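Local coordinates for putative cell adhesion protein (PDB 4DGU) that probably serves as a fimbrillin-like pilus component in bacterial cell adhesion and binds zinc ions, at residues V130-D136 and S224-L230; Q192-E198 and A214-L220. All coordinates share one frame; numbering follows the deposited sequence.

Contact 1: V130-D136 and S224-L230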
ATOM      1  N   VAL A 130     -17.127  -3.822 -12.269  1.00 36.91           N
ATOM      2  CA  VAL A 130     -15.681  -4.041 -12.218  1.00 35.84           C
ATOM      3  C   VAL A 130     -15.271  -5.137 -13.233  1.00 40.31           C
ATOM      4  O   VAL A 130     -15.580  -6.299 -12.990  1.00 41.46           O
ATOM      5  CB  VAL A 130     -15.210  -4.378 -10.751  1.00 38.18           C
ATOM      6  CG1 VAL A 130     -13.699  -4.611 -10.662  1.00 35.93           C
ATOM      7  CG2 VAL A 130     -15.645  -3.289  -9.756  1.00 37.67           C
ATOM      8  N   PRO A 131     -14.595  -4.809 -14.368  1.00 36.53           N
ATOM      9  CA  PRO A 131     -14.160  -5.875 -15.293  1.00 37.30           C
ATOM     10  C   PRO A 131     -13.080  -6.759 -14.685  1.00 44.58           C
ATOM     11  O   PRO A 131     -12.285  -6.326 -13.829  1.00 43.42           O
ATOM     12  CB  PRO A 131     -13.600  -5.117 -16.506  1.00 38.37           C
ATOM     13  CG  PRO A 131     -13.892  -3.702 -16.303  1.00 40.96           C
ATOM     14  CD  PRO A 131     -14.164  -3.484 -14.849  1.00 36.95           C
ATOM     15  N   VAL A 132     -13.067  -8.012 -15.123  1.00 42.88           N
ATOM     16  CA  VAL A 132     -12.111  -9.018 -14.669  1.00 42.95           C
ATOM     17  C   VAL A 132     -11.291  -9.484 -15.876  1.00 47.66           C
ATOM     18  O   VAL A 132     -11.866  -9.921 -16.879  1.00 46.37           O
ATOM     19  CB  VAL A 132     -12.797 -10.219 -13.939  1.00 46.72           C
ATOM     20  CG1 VAL A 132     -11.750 -11.140 -13.310  1.00 46.34           C
ATOM     21  CG2 VAL A 132     -13.792  -9.738 -12.882  1.00 45.87           C
ATOM     22  N   ILE A 133      -9.954  -9.384 -15.774  1.00 46.01           N
ATOM     23  CA  ILE A 133      -9.067  -9.840 -16.847  1.00 46.60           C
ATOM     24  C   ILE A 133      -8.188 -10.973 -16.350  1.00 48.48           C
ATOM     25  O   ILE A 133      -7.678 -10.914 -15.234  1.00 47.46           O
ATOM     26  CB  ILE A 133      -8.229  -8.704 -17.500  1.00 49.60           C
ATOM     27  CG1 ILE A 133      -7.295  -7.995 -16.494  1.00 49.59           C
ATOM     28  CG2 ILE A 133      -9.151  -7.699 -18.213  1.00 51.79           C
ATOM     29  CD1 ILE A 133      -6.285  -7.092 -17.138  1.00 61.82           C
ATOM     30  N   ILE A 134      -8.017 -11.999 -17.184  1.00 45.54           N
ATOM     31  CA  ILE A 134      -7.152 -13.155 -16.901  1.00 45.04           C
ATOM     32  C   ILE A 134      -5.835 -12.946 -17.628  1.00 48.52           C
ATOM     33  O   ILE A 134      -5.800 -12.821 -18.861  1.00 46.78           O
ATOM     34  CB  ILE A 134      -7.756 -14.559 -17.240  1.00 48.50           C
ATOM     35  CG1 ILE A 134      -9.226 -14.688 -16.783  1.00 48.04           C
ATOM     36  CG2 ILE A 134      -6.871 -15.704 -16.642  1.00 46.34           C
ATOM     37  CD1 ILE A 134      -9.968 -15.912 -17.416  1.00 53.04           C
ATOM     38  N   LEU A 135      -4.749 -12.928 -16.855  1.00 45.87           N
ATOM     39  CA  LEU A 135      -3.414 -12.721 -17.412  1.00 46.12           C
ATOM     40  C   LEU A 135      -2.490 -13.868 -17.070  1.00 52.16           C
ATOM     41  O   LEU A 135      -2.645 -14.520 -16.027  1.00 52.50           O
ATOM     42  CB  LEU A 135      -2.804 -11.384 -16.905  1.00 44.14           C
ATOM     43  CG  LEU A 135      -3.699 -10.147 -16.961  1.00 47.10           C
ATOM     44  CD1 LEU A 135      -3.214  -9.088 -16.006  1.00 46.33           C
ATOM     45  CD2 LEU A 135      -3.839  -9.625 -18.370  1.00 46.08           C
ATOM     46  N   ASP A 136      -1.501 -14.100 -17.939  1.00 50.12           N
ATOM     47  CA  ASP A 136      -0.471 -15.094 -17.669  1.00 50.77           C
ATOM     48  C   ASP A 136       0.575 -14.438 -16.722  1.00 54.53           C
ATOM     49  O   ASP A 136       0.376 -13.306 -16.276  1.00 51.71           O
ATOM     50  CB  ASP A 136       0.144 -15.634 -18.994  1.00 54.27           C
ATOM     51  CG  ASP A 136       0.962 -14.671 -19.848  1.00 65.92           C
ATOM     52  OD1 ASP A 136       1.383 -13.610 -19.327  1.00 65.96           O
ATOM     53  OD2 ASP A 136       1.229 -15.003 -21.021  1.00 75.21           O
ATOM     54  N   SER A 224     -12.814   0.479 -11.206  1.00 31.64           N
ATOM     55  CA  SER A 224     -11.864  -0.552 -10.768  1.00 32.28           C
ATOM     56  C   SER A 224     -11.722  -1.653 -11.777  1.00 37.94           C
ATOM     57  O   SER A 224     -12.647  -1.955 -12.543  1.00 35.42           O
ATOM     58  CB  SER A 224     -12.281  -1.185  -9.433  1.00 34.90           C
ATOM     59  OG  SER A 224     -11.986  -0.407  -8.284  1.00 42.08           O
ATOM     60  N   THR A 225     -10.572  -2.298 -11.724  1.00 37.34           N
ATOM     61  CA  THR A 225     -10.288  -3.458 -12.548  1.00 38.61           C
ATOM     62  C   THR A 225      -9.716  -4.506 -11.636  1.00 42.86           C
ATOM     63  O   THR A 225      -8.991  -4.189 -10.701  1.00 40.48           O
ATOM     64  CB  THR A 225      -9.343  -3.147 -13.737  1.00 47.52           C
ATOM     65  OG1 THR A 225      -9.703  -1.905 -14.343  1.00 49.52           O
ATOM     66  CG2 THR A 225      -9.372  -4.241 -14.788  1.00 45.09           C
ATOM     67  N   LEU A 226     -10.039  -5.749 -11.925  1.00 42.70           N
ATOM     68  CA  LEU A 226      -9.589  -6.920 -11.200  1.00 42.98           C
ATOM     69  C   LEU A 226      -8.780  -7.793 -12.131  1.00 46.12           C
ATOM     70  O   LEU A 226      -9.211  -8.070 -13.243  1.00 47.14           O
ATOM     71  CB  LEU A 226     -10.840  -7.654 -10.685  1.00 44.46           C
ATOM     72  CG  LEU A 226     -10.719  -8.498  -9.414  1.00 51.16           C
ATOM     73  CD1 LEU A 226     -10.119  -7.676  -8.214  1.00 51.06           C
ATOM     74  CD2 LEU A 226     -12.080  -9.075  -9.065  1.00 54.58           C
ATOM     75  N   SER A 227      -7.580  -8.173 -11.721  1.00 43.89           N
ATOM     76  CA  SER A 227      -6.755  -9.046 -12.543  1.00 44.49           C
ATOM     77  C   SER A 227      -6.509 -10.374 -11.857  1.00 48.01           C
ATOM     78  O   SER A 227      -6.304 -10.443 -10.644  1.00 46.57           O
ATOM     79  CB  SER A 227      -5.439  -8.388 -12.931  1.00 47.45           C
ATOM     80  OG  SER A 227      -4.652  -8.073 -11.800  1.00 62.22           O
ATOM     81  N   VAL A 228      -6.644 -11.436 -12.637  1.00 45.71           N
ATOM     82  CA  VAL A 228      -6.351 -12.783 -12.210  1.00 46.66           C
ATOM     83  C   VAL A 228      -5.044 -13.106 -12.928  1.00 51.80           C
ATOM     84  O   VAL A 228      -5.029 -13.180 -14.160  1.00 53.08           O
ATOM     85  CB  VAL A 228      -7.503 -13.786 -12.471  1.00 50.81           C
ATOM     86  CG1 VAL A 228      -7.110 -15.203 -12.085  1.00 49.66           C
ATOM     87  CG2 VAL A 228      -8.784 -13.364 -11.762  1.00 50.41           C
ATOM     88  N   ARG A 229      -3.929 -13.146 -12.164  1.00 47.76           N
ATOM     89  CA  ARG A 229      -2.574 -13.415 -12.678  1.00 47.79           C
ATOM     90  C   ARG A 229      -2.098 -14.827 -12.310  1.00 46.87           C
ATOM     91  O   ARG A 229      -1.699 -15.094 -11.178  1.00 43.85           O
ATOM     92  CB  ARG A 229      -1.575 -12.352 -12.194  1.00 49.27           C
ATOM     93  CG  ARG A 229      -0.444 -12.096 -13.205  1.00 61.34           C
ATOM     94  CD  ARG A 229       0.097 -10.675 -13.121  1.00 71.19           C
ATOM     95  NE  ARG A 229       0.426 -10.269 -11.745  1.00 75.10           N
ATOM     96  CZ  ARG A 229      -0.213  -9.320 -11.065  1.00 91.37           C
ATOM     97  NH1 ARG A 229      -1.202  -8.634 -11.633  1.00 84.85           N
ATOM     98  NH2 ARG A 229       0.146  -9.035  -9.817  1.00 70.00           N
ATOM     99  N   LEU A 230      -2.186 -15.732 -13.289  1.00 44.66           N
ATOM    100  CA  LEU A 230      -1.842 -17.144 -13.172  1.00 45.73           C
ATOM    101  C   LEU A 230      -0.347 -17.356 -13.264  1.00 47.37           C
ATOM    102  O   LEU A 230       0.299 -16.777 -14.130  1.00 46.52           O
ATOM    103  CB  LEU A 230      -2.556 -17.988 -14.268  1.00 47.66           C
ATOM    104  CG  LEU A 230      -4.024 -17.678 -14.565  1.00 52.04           C
ATOM    105  CD1 LEU A 230      -4.496 -18.420 -15.801  1.00 53.89           C
ATOM    106  CD2 LEU A 230      -4.889 -17.966 -13.383  1.00 53.05           C
TER

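Contact 2: Q192-E198 and A214-L220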
ATOM      1  N   GLN A 192     -17.494  -4.504  -4.502  1.00 45.41           N
ATOM      2  CA  GLN A 192     -17.494  -5.112  -3.179  1.00 45.16           C
ATOM      3  C   GLN A 192     -16.079  -5.197  -2.648  1.00 51.07           C
ATOM      4  O   GLN A 192     -15.120  -5.124  -3.421  1.00 49.91           O
ATOM      5  CB  GLN A 192     -18.123  -6.520  -3.223  1.00 46.25           C
ATOM      6  CG  GLN A 192     -17.458  -7.474  -4.219  1.00 47.41           C
ATOM      7  CD  GLN A 192     -18.325  -8.652  -4.556  1.00 57.68           C
ATOM      8  OE1 GLN A 192     -18.360  -9.645  -3.850  1.00 54.87           O
ATOM      9  NE2 GLN A 192     -19.049  -8.569  -5.643  1.00 53.70           N
ATOM     10  N   LYS A 193     -15.953  -5.408  -1.339  1.00 50.14           N
ATOM     11  CA  LYS A 193     -14.675  -5.579  -0.702  1.00 50.16           C
ATOM     12  C   LYS A 193     -14.239  -7.041  -0.774  1.00 53.65           C
ATOM     13  O   LYS A 193     -14.992  -7.948  -0.413  1.00 53.90           O
ATOM     14  CB  LYS A 193     -14.725  -5.082   0.761  1.00 53.95           C
ATOM     15  CG  LYS A 193     -13.463  -5.379   1.576  1.00 66.08           C
ATOM     16  CD  LYS A 193     -12.768  -4.118   2.023  1.00 78.69           C
ATOM     17  CE  LYS A 193     -11.479  -4.415   2.751  1.00 91.35           C
ATOM     18  NZ  LYS A 193     -11.691  -4.862   4.168  1.00 98.22           N
ATOM     19  N   ILE A 194     -12.992  -7.252  -1.213  1.00 49.46           N
ATOM     20  CA  ILE A 194     -12.334  -8.566  -1.203  1.00 49.30           C
ATOM     21  C   ILE A 194     -11.256  -8.459  -0.131  1.00 49.95           C
ATOM     22  O   ILE A 194     -10.449  -7.537  -0.185  1.00 47.19           O
ATOM     23  CB  ILE A 194     -11.753  -8.965  -2.586  1.00 51.51           C
ATOM     24  CG1 ILE A 194     -12.845  -9.083  -3.676  1.00 51.01           C
ATOM     25  CG2 ILE A 194     -10.937 -10.265  -2.457  1.00 52.91           C
ATOM     26  CD1 ILE A 194     -12.288  -9.099  -5.081  1.00 47.21           C
ATOM     27  N   ASN A 195     -11.267  -9.354   0.849  1.00 47.61           N
ATOM     28  CA  ASN A 195     -10.263  -9.349   1.928  1.00 47.55           C
ATOM     29  C   ASN A 195      -8.970 -10.060   1.517  1.00 49.03           C
ATOM     30  O   ASN A 195      -9.001 -10.989   0.703  1.00 48.76           O
ATOM     31  CB  ASN A 195     -10.819 -10.013   3.189  1.00 48.28           C
ATOM     32  CG  ASN A 195     -12.095  -9.388   3.686  1.00 63.23           C
ATOM     33  OD1 ASN A 195     -12.227  -8.164   3.806  1.00 61.13           O
ATOM     34  ND2 ASN A 195     -13.064 -10.224   3.986  1.00 58.13           N
ATOM     35  N   ALA A 196      -7.839  -9.621   2.099  1.00 44.52           N
ATOM     36  CA  ALA A 196      -6.509 -10.221   1.920  1.00 43.26           C
ATOM     37  C   ALA A 196      -6.559 -11.672   2.347  1.00 48.61           C
ATOM     38  O   ALA A 196      -7.158 -12.000   3.386  1.00 49.55           O
ATOM     39  CB  ALA A 196      -5.478  -9.463   2.727  1.00 43.04           C
ATOM     40  N   GLY A 197      -6.054 -12.544   1.476  1.00 45.48           N
ATOM     41  CA  GLY A 197      -6.056 -13.984   1.709  1.00 46.78           C
ATOM     42  C   GLY A 197      -7.402 -14.669   1.514  1.00 55.21           C
ATOM     43  O   GLY A 197      -7.543 -15.852   1.851  1.00 56.56           O
ATOM     44  N   GLU A 198      -8.408 -13.950   0.991  1.00 53.58           N
ATOM     45  CA  GLU A 198      -9.743 -14.523   0.757  1.00 55.86           C
ATOM     46  C   GLU A 198      -9.619 -15.424  -0.469  1.00 57.11           C
ATOM     47  O   GLU A 198      -9.157 -14.976  -1.523  1.00 54.12           O
ATOM     48  CB  GLU A 198     -10.814 -13.412   0.588  1.00 57.74           C
ATOM     49  CG  GLU A 198     -12.261 -13.822   0.865  1.00 73.86           C
ATOM     50  CD  GLU A 198     -13.332 -12.726   0.832  1.00102.49           C
ATOM     51  OE1 GLU A 198     -12.992 -11.521   0.731  1.00 75.18           O
ATOM     52  OE2 GLU A 198     -14.529 -13.082   0.930  1.00114.66           O
ATOM     53  N   ALA A 214      -6.702 -13.386  -3.053  1.00 52.54           N
ATOM     54  CA  ALA A 214      -6.261 -12.004  -3.028  1.00 51.79           C
ATOM     55  C   ALA A 214      -5.086 -11.887  -2.085  1.00 54.70           C
ATOM     56  O   ALA A 214      -5.064 -12.530  -1.037  1.00 54.90           O
ATOM     57  CB  ALA A 214      -7.401 -11.087  -2.601  1.00 52.73           C
ATOM     58  N   VAL A 215      -4.092 -11.114  -2.479  1.00 52.43           N
ATOM     59  CA  VAL A 215      -2.896 -10.900  -1.677  1.00 54.08           C
ATOM     60  C   VAL A 215      -3.119  -9.747  -0.722  1.00 61.14           C
ATOM     61  O   VAL A 215      -2.570  -9.737   0.374  1.00 63.13           O
ATOM     62  CB  VAL A 215      -1.624 -10.681  -2.540  1.00 58.66           C
ATOM     63  CG1 VAL A 215      -1.151 -11.994  -3.151  1.00 58.34           C
ATOM     64  CG2 VAL A 215      -1.841  -9.618  -3.633  1.00 58.70           C
ATOM     65  N   GLU A 216      -3.931  -8.780  -1.138  1.00 59.20           N
ATOM     66  CA  GLU A 216      -4.249  -7.563  -0.389  1.00 59.06           C
ATOM     67  C   GLU A 216      -5.762  -7.280  -0.388  1.00 60.11           C
ATOM     68  O   GLU A 216      -6.507  -7.851  -1.185  1.00 59.60           O
ATOM     69  CB  GLU A 216      -3.477  -6.375  -1.017  1.00 60.16           C
ATOM     70  CG  GLU A 216      -3.278  -5.189  -0.083  1.00 78.28           C
ATOM     71  CD  GLU A 216      -2.635  -5.479   1.265  1.00115.50           C
ATOM     72  OE1 GLU A 216      -1.428  -5.827   1.284  1.00100.60           O
ATOM     73  OE2 GLU A 216      -3.314  -5.301   2.306  1.00119.06           O
ATOM     74  N   ASP A 217      -6.204  -6.409   0.528  1.00 54.72           N
ATOM     75  CA  ASP A 217      -7.583  -5.937   0.632  1.00 52.90           C
ATOM     76  C   ASP A 217      -7.884  -5.101  -0.585  1.00 55.77           C
ATOM     77  O   ASP A 217      -7.047  -4.267  -0.977  1.00 55.25           O
ATOM     78  CB  ASP A 217      -7.772  -5.111   1.916  1.00 54.47           C
ATOM     79  CG  ASP A 217      -8.120  -5.877   3.181  1.00 67.17           C
ATOM     80  OD1 ASP A 217      -7.952  -7.117   3.200  1.00 69.57           O
ATOM     81  OD2 ASP A 217      -8.563  -5.238   4.154  1.00 74.76           O
ATOM     82  N   LEU A 218      -9.040  -5.361  -1.233  1.00 50.67           N
ATOM     83  CA  LEU A 218      -9.471  -4.636  -2.444  1.00 49.07           C
ATOM     84  C   LEU A 218     -10.879  -4.194  -2.272  1.00 51.60           C
ATOM     85  O   LEU A 218     -11.776  -5.015  -2.374  1.00 53.67           O
ATOM     86  CB  LEU A 218      -9.344  -5.498  -3.723  1.00 49.09           C
ATOM     87  CG  LEU A 218      -7.961  -6.024  -4.102  1.00 54.15           C
ATOM     88  CD1 LEU A 218      -8.081  -7.264  -4.978  1.00 54.42           C
ATOM     89  CD2 LEU A 218      -7.136  -4.960  -4.794  1.00 58.78           C
ATOM     90  N   ASP A 219     -11.082  -2.916  -1.960  1.00 46.75           N
ATOM     91  CA  ASP A 219     -12.401  -2.337  -1.760  1.00 47.32           C
ATOM     92  C   ASP A 219     -12.830  -1.748  -3.104  1.00 48.72           C
ATOM     93  O   ASP A 219     -12.651  -0.549  -3.358  1.00 45.68           O
ATOM     94  CB  ASP A 219     -12.363  -1.288  -0.626  1.00 50.38           C
ATOM     95  CG  ASP A 219     -13.720  -0.866  -0.059  1.00 69.54           C
ATOM     96  OD1 ASP A 219     -14.746  -1.519  -0.394  1.00 70.12           O
ATOM     97  OD2 ASP A 219     -13.755   0.106   0.738  1.00 79.91           O
ATOM     98  N   LEU A 220     -13.322  -2.629  -3.993  1.00 44.31           N
ATOM     99  CA  LEU A 220     -13.650  -2.300  -5.379  1.00 43.84           C
ATOM    100  C   LEU A 220     -14.794  -1.318  -5.498  1.00 51.21           C
ATOM    101  O   LEU A 220     -15.762  -1.388  -4.741  1.00 54.26           O
ATOM    102  CB  LEU A 220     -13.976  -3.559  -6.188  1.00 44.37           C
ATOM    103  CG  LEU A 220     -12.917  -4.706  -6.174  1.00 47.49           C
ATOM    104  CD1 LEU A 220     -13.541  -5.982  -6.704  1.00 48.26           C
ATOM    105  CD2 LEU A 220     -11.651  -4.341  -6.964  1.00 44.04           C
TER

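Contact 1: V130-D136 and S224-L230
Ile134 and Leu230 meet near the C-terminal end of two parallel strands, 130-135 and 225-230, that lie side by side in the large mixed sheet of this fimbrillin-like, transthyretin-clan fold. Leu230 reaches back to its neighbour strand: CB and CG lie beside the carbonyl oxygen of Leu135, CG at 3.7 Å from Leu135 O and also close to Ile134 CG2, and CD1 at the tip comes to 3.7 Å from Ile134 CG2. That methyl stands anti to the backbone nitrogen of Ile134, while CG1 is placed anti to the carbonyl carbon (chi1 -44°). On the same face Val132 CG1 touches Val228 CG2 at 4.0 Å, and Val148 of strand 147-159 packs on Ile134 and Val228. The other face carries Ile133, Leu135, Ser227 and Arg229; there Leu135 CD1 packs against Ser227 CB at 3.9 Å, and Pro25 and Leu26 of a third subunit cover this patch.

Five backbone hydrogen bonds link the strands. Ile133 and Leu135 each use both N and O to reach the residues flanking their partners, and Leu226 N to Pro131 O is the fifth. Val228 N to Ile133 O is 2.8 Å and Leu135 N to Val228 O 2.7 Å, the latter with an N-H...O angle of 176°. The opposite edge of 225-230 continues as an antiparallel ladder into a second subunit. Ahead of the Val132-Leu226 bridge, Val130 CG1 rests on Ser224 O at 3.4 Å. The chemistry implies an apolar seam on the Val132, Ile134, Leu226 and Val228 face and a mixed opposite face, with charge at the far end, where Arg229 pairs with Asp240 of the second subunit and Asp136 OD1 accepts the amides of Asn138 and Arg140.

Contact 2: Q192-E198 and A214-L220
Lys193 lays its aliphatic chain across Asp219, the two side chains crossing at about a right angle, with CD at 3.9 Å from Asp219 CB. They form the non-hydrogen-bonded pair of a short two-stranded antiparallel ribbon, 193-194 with 218-219, and strand 193-194 runs on into a type II turn from Asn195 to Glu198. With CG opposite the backbone nitrogen (chi1 173°) and bends at chi2 and chi4, the lysine chain folds over to Asp217. Its NZ lies 3.2 Å from Asp217 OD2 in a salt bridge, approaching from above the carboxylate plane. An alanine in its place would probably leave Asp217 OD2 without this countercharge and uncover the side of Asp219 over which the methylenes lie.

The other carboxylate oxygen is used differently: Ala196 N meets Asp217 OD1 nearly in line with its C-O bond, at 2.7 Å, so one aspartate joins the turn to the lysine. Within the turn, Glu198 OE1 accepts the amide of Asn195; across the contact, Gly197, whose positive phi favours glycine, gives its N-H to Ala214 O. The inward face belongs to Ile194, Leu218 and Leu220. Ile194 splits its branches, CG2 pressing on Ala214 CB at 3.6 Å and CD1 on Leu220 CD1 at 3.7 Å, while Leu152 of strand 147-159 also packs against it. The CB of Glu216, a zinc ligand seen in a crystal structure of this protein, is directed away from 192-198, and Val215 meets Phe234 of a second subunit. At the ribbon's centre Ile194 and Leu218 exchange both backbone bonds, Leu218 N lying in the carbonyl plane of Ile194 O at 2.8 Å.

Contact 1 is a buried parallel pairing within the large mixed sheet, whereas contact 2 is a partly buried antiparallel ribbon farther from the centre of the chain. Strand 218-219 precedes strand 225-230, and the contacts meet mainly through Leu226: its CD1 is 3.8 Å from Leu218 CD1, its CD2 4.0 Å from Ile194 CD1. Val130 CG2 also packs on Leu220 CB. The apolar face of the ribbon therefore packs onto the sheet, and strand 147-159 touches both contacts. Their chemistry follows this placement, with a regular backbone ladder in contact 1 and a salt bridge, carboxylate-bound turn amides and exposed residues in contact 2. Both reach the same second subunit.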